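Local coordinates for UTP-glucose-1-phosphate uridylyltransferase 2 (Trypanosoma brucei, PDB 3GUE), which probably catalyses the reversible formation of UDP-glucose and diphosphate from UTP and alpha-D-glucose 1-phosphate, at residues Leu240-Glu245 with Ile306-Met311; Glu424-Gly429 with Gly444-Gly449. All coordinates share one frame; numbering follows the deposited sequence.

Contact 1. Residues Leu240-Glu245 with Ile306-Met311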
loop_
_atom_site.group_PDB
_atom_site.type_symbol
_atom_site.label_atom_id
_atom_site.label_comp_id
_atom_site.label_asym_id
_atom_site.label_seq_id
_atom_site.Cartn_x
_atom_site.Cartn_y
_atom_site.Cartn_z
ATOM N N LEU A 240 19.535 9.333 10.404
ATOM C CA LEU A 240 18.986 8.816 9.144
ATOM C C LEU A 240 17.958 9.773 8.575
ATOM O O LEU A 240 17.208 10.384 9.350
ATOM C CB LEU A 240 18.274 7.476 9.371
ATOM C CG LEU A 240 18.984 6.279 9.998
ATOM C CD1 LEU A 240 18.078 5.073 9.878
ATOM C CD2 LEU A 240 20.309 6.055 9.311
ATOM N N GLY A 241 17.928 9.898 7.241
ATOM C CA GLY A 241 16.885 10.646 6.552
ATOM C C GLY A 241 15.651 9.805 6.267
ATOM O O GLY A 241 14.540 10.320 6.102
ATOM N N PHE A 242 15.858 8.498 6.217
ATOM C CA PHE A 242 14.846 7.573 5.753
ATOM C C PHE A 242 15.119 6.213 6.402
ATOM O O PHE A 242 16.254 5.710 6.383
ATOM C CB PHE A 242 14.940 7.523 4.225
ATOM C CG PHE A 242 14.025 6.524 3.546
ATOM C CD1 PHE A 242 12.904 6.962 2.841
ATOM C CD2 PHE A 242 14.337 5.187 3.538
ATOM C CE1 PHE A 242 12.090 6.047 2.152
ATOM C CE2 PHE A 242 13.516 4.244 2.903
ATOM C CZ PHE A 242 12.395 4.671 2.187
ATOM N N LEU A 243 14.078 5.667 7.034
ATOM C CA LEU A 243 14.081 4.332 7.556
ATOM C C LEU A 243 12.873 3.571 7.007
ATOM O O LEU A 243 11.741 4.005 7.166
ATOM C CB LEU A 243 14.079 4.346 9.081
ATOM C CG LEU A 243 14.353 3.026 9.825
ATOM C CD1 LEU A 243 14.976 3.312 11.169
ATOM C CD2 LEU A 243 13.105 2.115 9.997
ATOM N N MET A 244 13.130 2.435 6.364
ATOM C CA MET A 244 12.079 1.511 5.900
ATOM C C MET A 244 11.925 0.287 6.810
ATOM O O MET A 244 12.902 -0.413 7.058
ATOM C CB MET A 244 12.452 1.003 4.498
ATOM C CG MET A 244 11.518 -0.092 3.986
ATOM S SD MET A 244 12.035 -0.802 2.424
ATOM C CE MET A 244 11.800 0.588 1.309
ATOM N N GLU A 245 10.710 0.001 7.292
ATOM C CA GLU A 245 10.471 -1.244 8.011
ATOM C C GLU A 245 10.219 -2.342 6.973
ATOM O O GLU A 245 9.475 -2.110 6.031
ATOM C CB GLU A 245 9.268 -1.131 8.979
ATOM C CG GLU A 245 9.294 0.012 9.996
ATOM C CD GLU A 245 8.217 -0.182 11.059
ATOM O OE1 GLU A 245 7.299 -1.011 10.822
ATOM O OE2 GLU A 245 8.306 0.456 12.138
ATOM N N ILE A 306 7.164 3.643 6.598
ATOM C CA ILE A 306 8.388 4.428 6.334
ATOM C C ILE A 306 8.463 5.695 7.189
ATOM O O ILE A 306 7.532 6.487 7.211
ATOM C CB ILE A 306 8.484 4.886 4.841
ATOM C CG1 ILE A 306 8.213 3.745 3.844
ATOM C CG2 ILE A 306 9.794 5.584 4.576
ATOM C CD1 ILE A 306 9.193 2.624 3.930
ATOM N N TRP A 307 9.610 5.884 7.835
ATOM C CA TRP A 307 9.949 7.110 8.572
ATOM C C TRP A 307 10.798 8.037 7.722
ATOM O O TRP A 307 11.860 7.648 7.203
ATOM C CB TRP A 307 10.756 6.790 9.811
ATOM C CG TRP A 307 9.978 6.223 10.982
ATOM C CD1 TRP A 307 9.732 4.909 11.250
ATOM C CD2 TRP A 307 9.388 6.968 12.057
ATOM N NE1 TRP A 307 9.017 4.788 12.407
ATOM C CE2 TRP A 307 8.781 6.036 12.925
ATOM C CE3 TRP A 307 9.288 8.333 12.351
ATOM C CZ2 TRP A 307 8.076 6.420 14.075
ATOM C CZ3 TRP A 307 8.592 8.723 13.515
ATOM C CH2 TRP A 307 8.005 7.758 14.364
ATOM N N ILE A 308 10.374 9.286 7.654
ATOM C CA ILE A 308 11.193 10.282 6.999
ATOM C C ILE A 308 11.535 11.438 7.944
ATOM O O ILE A 308 10.752 11.804 8.831
ATOM C CB ILE A 308 10.586 10.759 5.637
ATOM C CG1 ILE A 308 9.226 11.423 5.834
ATOM C CG2 ILE A 308 10.515 9.562 4.572
ATOM C CD1 ILE A 308 8.713 12.164 4.554
ATOM N N ASN A 309 12.746 11.941 7.785
ATOM C CA ASN A 309 13.158 13.189 8.390
ATOM C C ASN A 309 12.756 14.306 7.417
ATOM O O ASN A 309 13.175 14.329 6.236
ATOM C CB ASN A 309 14.673 13.195 8.693
ATOM C CG ASN A 309 15.150 14.505 9.359
ATOM O OD1 ASN A 309 15.016 15.571 8.797
ATOM N ND2 ASN A 309 15.673 14.409 10.559
ATOM N N LEU A 310 11.933 15.214 7.931
ATOM C CA LEU A 310 11.265 16.226 7.139
ATOM C C LEU A 310 12.224 17.341 6.676
ATOM O O LEU A 310 12.103 17.832 5.564
ATOM C CB LEU A 310 10.072 16.779 7.927
ATOM C CG LEU A 310 8.923 15.804 8.209
ATOM C CD1 LEU A 310 7.857 16.503 9.037
ATOM C CD2 LEU A 310 8.334 15.301 6.885
ATOM N N MET A 311 13.177 17.698 7.531
ATOM C CA MET A 311 14.216 18.669 7.205
ATOM C C MET A 311 15.164 18.118 6.133
ATOM O O MET A 311 15.543 18.850 5.220
ATOM C CB MET A 311 14.985 19.073 8.475
ATOM C CG MET A 311 15.976 20.263 8.314
ATOM S SD MET A 311 15.208 21.785 7.748
ATOM C CE MET A 311 15.341 22.847 9.177
HETATM O O HOH W 1 17.616 11.884 11.529
HETATM O O HOH W 2 7.787 2.522 13.582
#

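Contact 2. Residues Glu424-Gly429 with Gly444-Gly449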
loop_
_atom_site.group_PDB
_atom_site.type_symbol
_atom_site.label_atom_id
_atom_site.label_comp_id
_atom_site.label_asym_id
_atom_site.label_seq_id
_atom_site.Cartn_x
_atom_site.Cartn_y
_atom_site.Cartn_z
ATOM N N GLU A 424 -17.647 -11.485 -2.648
ATOM C CA GLU A 424 -18.915 -11.370 -1.915
ATOM C C GLU A 424 -19.753 -12.656 -1.842
ATOM O O GLU A 424 -20.351 -12.942 -0.803
ATOM C CB GLU A 424 -19.711 -10.179 -2.436
ATOM C CG GLU A 424 -19.107 -8.859 -1.932
ATOM C CD GLU A 424 -19.734 -7.621 -2.502
ATOM O OE1 GLU A 424 -19.264 -6.525 -2.142
ATOM O OE2 GLU A 424 -20.685 -7.723 -3.305
ATOM N N LYS A 425 -19.787 -13.438 -2.915
ATOM C CA LYS A 425 -20.452 -14.741 -2.859
ATOM C C LYS A 425 -19.774 -15.773 -1.947
ATOM O O LYS A 425 -20.454 -16.606 -1.308
ATOM C CB LYS A 425 -20.708 -15.292 -4.271
ATOM C CG LYS A 425 -22.101 -14.843 -4.790
ATOM C CD LYS A 425 -22.174 -14.632 -6.287
ATOM C CE LYS A 425 -22.087 -13.150 -6.629
ATOM N NZ LYS A 425 -23.429 -12.456 -6.519
ATOM N N LEU A 426 -18.440 -15.709 -1.881
ATOM C CA LEU A 426 -17.643 -16.644 -1.083
ATOM C C LEU A 426 -17.937 -16.570 0.433
ATOM O O LEU A 426 -18.056 -17.609 1.105
ATOM C CB LEU A 426 -16.139 -16.421 -1.353
ATOM C CG LEU A 426 -15.173 -17.371 -0.658
ATOM C CD1 LEU A 426 -15.422 -18.796 -1.209
ATOM C CD2 LEU A 426 -13.691 -16.974 -0.853
ATOM N N VAL A 427 -18.028 -15.339 0.951
ATOM C CA VAL A 427 -18.212 -15.056 2.368
ATOM C C VAL A 427 -19.650 -14.617 2.733
ATOM O O VAL A 427 -19.937 -14.337 3.904
ATOM C CB VAL A 427 -17.274 -13.917 2.831
ATOM C CG1 VAL A 427 -15.842 -14.415 3.012
ATOM C CG2 VAL A 427 -17.346 -12.728 1.879
ATOM N N LYS A 428 -20.522 -14.540 1.730
ATOM C CA LYS A 428 -21.921 -14.156 1.885
ATOM C C LYS A 428 -22.576 -14.836 3.089
ATOM O O LYS A 428 -23.172 -14.183 3.940
ATOM C CB LYS A 428 -22.661 -14.548 0.603
ATOM C CG LYS A 428 -24.135 -14.335 0.605
ATOM C CD LYS A 428 -24.798 -15.292 -0.369
ATOM C CE LYS A 428 -24.515 -14.945 -1.811
ATOM N NZ LYS A 428 -24.995 -16.059 -2.683
ATOM N N GLY A 429 -22.471 -16.162 3.139
ATOM C CA GLY A 429 -23.099 -16.934 4.213
ATOM C C GLY A 429 -22.196 -17.162 5.405
ATOM O O GLY A 429 -22.555 -17.900 6.328
ATOM N N GLY A 444 -13.082 -22.505 -8.752
ATOM C CA GLY A 444 -14.482 -22.580 -9.168
ATOM C C GLY A 444 -15.392 -21.783 -8.242
ATOM O O GLY A 444 -14.911 -21.041 -7.344
ATOM N N LEU A 445 -16.704 -21.904 -8.462
ATOM C CA LEU A 445 -17.698 -21.229 -7.593
ATOM C C LEU A 445 -17.947 -21.962 -6.260
ATOM O O LEU A 445 -18.327 -23.125 -6.247
ATOM C CB LEU A 445 -19.016 -20.987 -8.334
ATOM C CG LEU A 445 -19.017 -19.904 -9.422
ATOM C CD1 LEU A 445 -20.146 -20.137 -10.422
ATOM C CD2 LEU A 445 -19.104 -18.487 -8.793
ATOM N N VAL A 446 -17.752 -21.245 -5.150
ATOM C CA VAL A 446 -17.760 -21.823 -3.802
ATOM C C VAL A 446 -18.341 -20.795 -2.853
ATOM O O VAL A 446 -18.090 -19.587 -2.982
ATOM C CB VAL A 446 -16.316 -22.283 -3.343
ATOM C CG1 VAL A 446 -16.220 -22.542 -1.858
ATOM C CG2 VAL A 446 -15.837 -23.515 -4.129
ATOM N N GLU A 447 -19.136 -21.286 -1.904
ATOM C CA GLU A 447 -19.858 -20.439 -0.954
ATOM C C GLU A 447 -19.813 -21.024 0.471
ATOM O O GLU A 447 -20.443 -22.051 0.742
ATOM C CB GLU A 447 -21.303 -20.243 -1.418
ATOM C CG GLU A 447 -21.489 -19.378 -2.691
ATOM C CD GLU A 447 -22.944 -19.182 -3.078
ATOM O OE1 GLU A 447 -23.850 -19.347 -2.220
ATOM O OE2 GLU A 447 -23.193 -18.855 -4.256
ATOM N N PHE A 448 -19.050 -20.378 1.355
ATOM C CA PHE A 448 -19.045 -20.709 2.788
ATOM C C PHE A 448 -20.360 -20.331 3.424
ATOM O O PHE A 448 -20.929 -19.292 3.099
ATOM C CB PHE A 448 -17.920 -19.981 3.542
ATOM C CG PHE A 448 -16.551 -20.495 3.223
ATOM C CD1 PHE A 448 -16.111 -21.719 3.740
ATOM C CD2 PHE A 448 -15.703 -19.767 2.396
ATOM C CE1 PHE A 448 -14.840 -22.208 3.434
ATOM C CE2 PHE A 448 -14.406 -20.246 2.076
ATOM C CZ PHE A 448 -13.980 -21.465 2.594
ATOM N N GLY A 449 -20.836 -21.200 4.315
ATOM C CA GLY A 449 -21.913 -20.884 5.229
ATOM C C GLY A 449 -21.286 -20.515 6.564
ATOM O O GLY A 449 -20.146 -20.033 6.613
HETATM O O HOH W 3 -21.509 -17.580 0.894
#

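Contact 1. Residues Leu240-Glu245 with Ile306-Met311
Leu243 and Trp307 face each other as a hydrogen-bonded pair of two antiparallel strands. Leu243 N donates to Trp307 O at 3.0 Å, and Trp307 N returns the bond to Leu243 O. Both donors lie in the plane of the carbonyl they meet. A third bond, Asn309 N to Gly241 O at 2.9 Å, is nearly straight at hydrogen (174°), but its donor sits above the carbonyl plane. Alongside these bonds, CA-H groups of Phe242, Ile306 and Ile308 also point at carbonyl oxygens across the gap.

Apolar contacts gather on the face that carries Phe242, Met244, Ile306 and Ile308. Ile306 CG2 lies over the Phe242 ring, 3.8 Å from its centroid, as a CH-pi contact. The other branch of Ile306 runs beside Met244, with CD1 3.6 Å from Met244 CG. Ile306 thus serves two neighbours: CG2 is anti to its backbone N and CG1 is anti to its carbonyl carbon (chi1 -48°). Ile308 CG2 touches Phe242 CD1 at 3.9 Å.

A water joins Glu245 to Trp307. It donates to Glu245 OE2 and accepts from Trp307 NE1 at 2.8 Å, lying in the plane of the indole at its edge. Glu245 OE2 also forms a salt bridge with Arg371, while OE1 accepts from Asn305 ND2. Asn309 is the N-cap of helix 310-319, its OD1 accepting from Glu312 N.

Strands 242-248 and 300-309 belong to the mixed sheet of the GT-A-like nucleotidyltransferase fold. Strand 214-219 flanks 300-309 and strand 362-366 flanks 242-248. Helix 229-237 covers the face of Leu243 and Trp307.

Contact 2. Residues Glu424-Gly429 with Gly444-Gly449
Leu426 fills the tight part of this contact, where the weakly bonded last part of helix 420-427 meets strand 446-448. Its CG is anti to the backbone N (chi1 -177°), which carries CD1 to Phe448 CE2 at 3.7 Å and to Val446 CG1. The Leu426 and Phe448 side chains lie alongside each other, pointing the same way. Phe448 N donates to Leu426 O at 3.0 Å, a bent bond (146° at hydrogen). Strand 446-448 pairs in parallel with 468-470, and Ile460 of the neighbouring parallel sheet packs on Val446 and Phe448. This is consistent with the C-terminal left-handed beta-helix of eukaryotic UDP-glucose pyrophosphorylases.

The Lys428-Glu447 pair is looser and faces solvent. Lys428 NZ and Glu447 OE1 form a long salt bridge of 3.5 Å, with Glu447 partly covered. Glu447 CG still passes 3.3 Å from Lys425 O. The backbones come close again at Gly429 and Gly449, their CA atoms 4.2 Å apart. A water accepts from Gly429 N at 2.8 Å and has Lys425 O and Phe448 O within bonding distance.

This chemistry is consistent with the helix being held mainly by Leu426 against Val446 and Phe448; the long ion pair probably adds little.

How the contacts relate
Contacts 1 and 2 lie on opposite sides of the chain's centre. Their centres are 43 Å apart and their nearest atoms about 28 Å, so they do not touch. Contact 1 belongs to the mixed sheet beside the nucleotide-sugar pocket. The side chain of Met244 comes within about 6 Å of the bound UDP-glucose and about 3 Å of the side chain of Asn302, a residue that binds this ligand. Contact 2 is away from the known binding sites, in what is probably the C-terminal beta-helix. One contact thus pairs two neighbouring strands of the mixed sheet near the ligand, while the other fastens a helix to a peripheral strand.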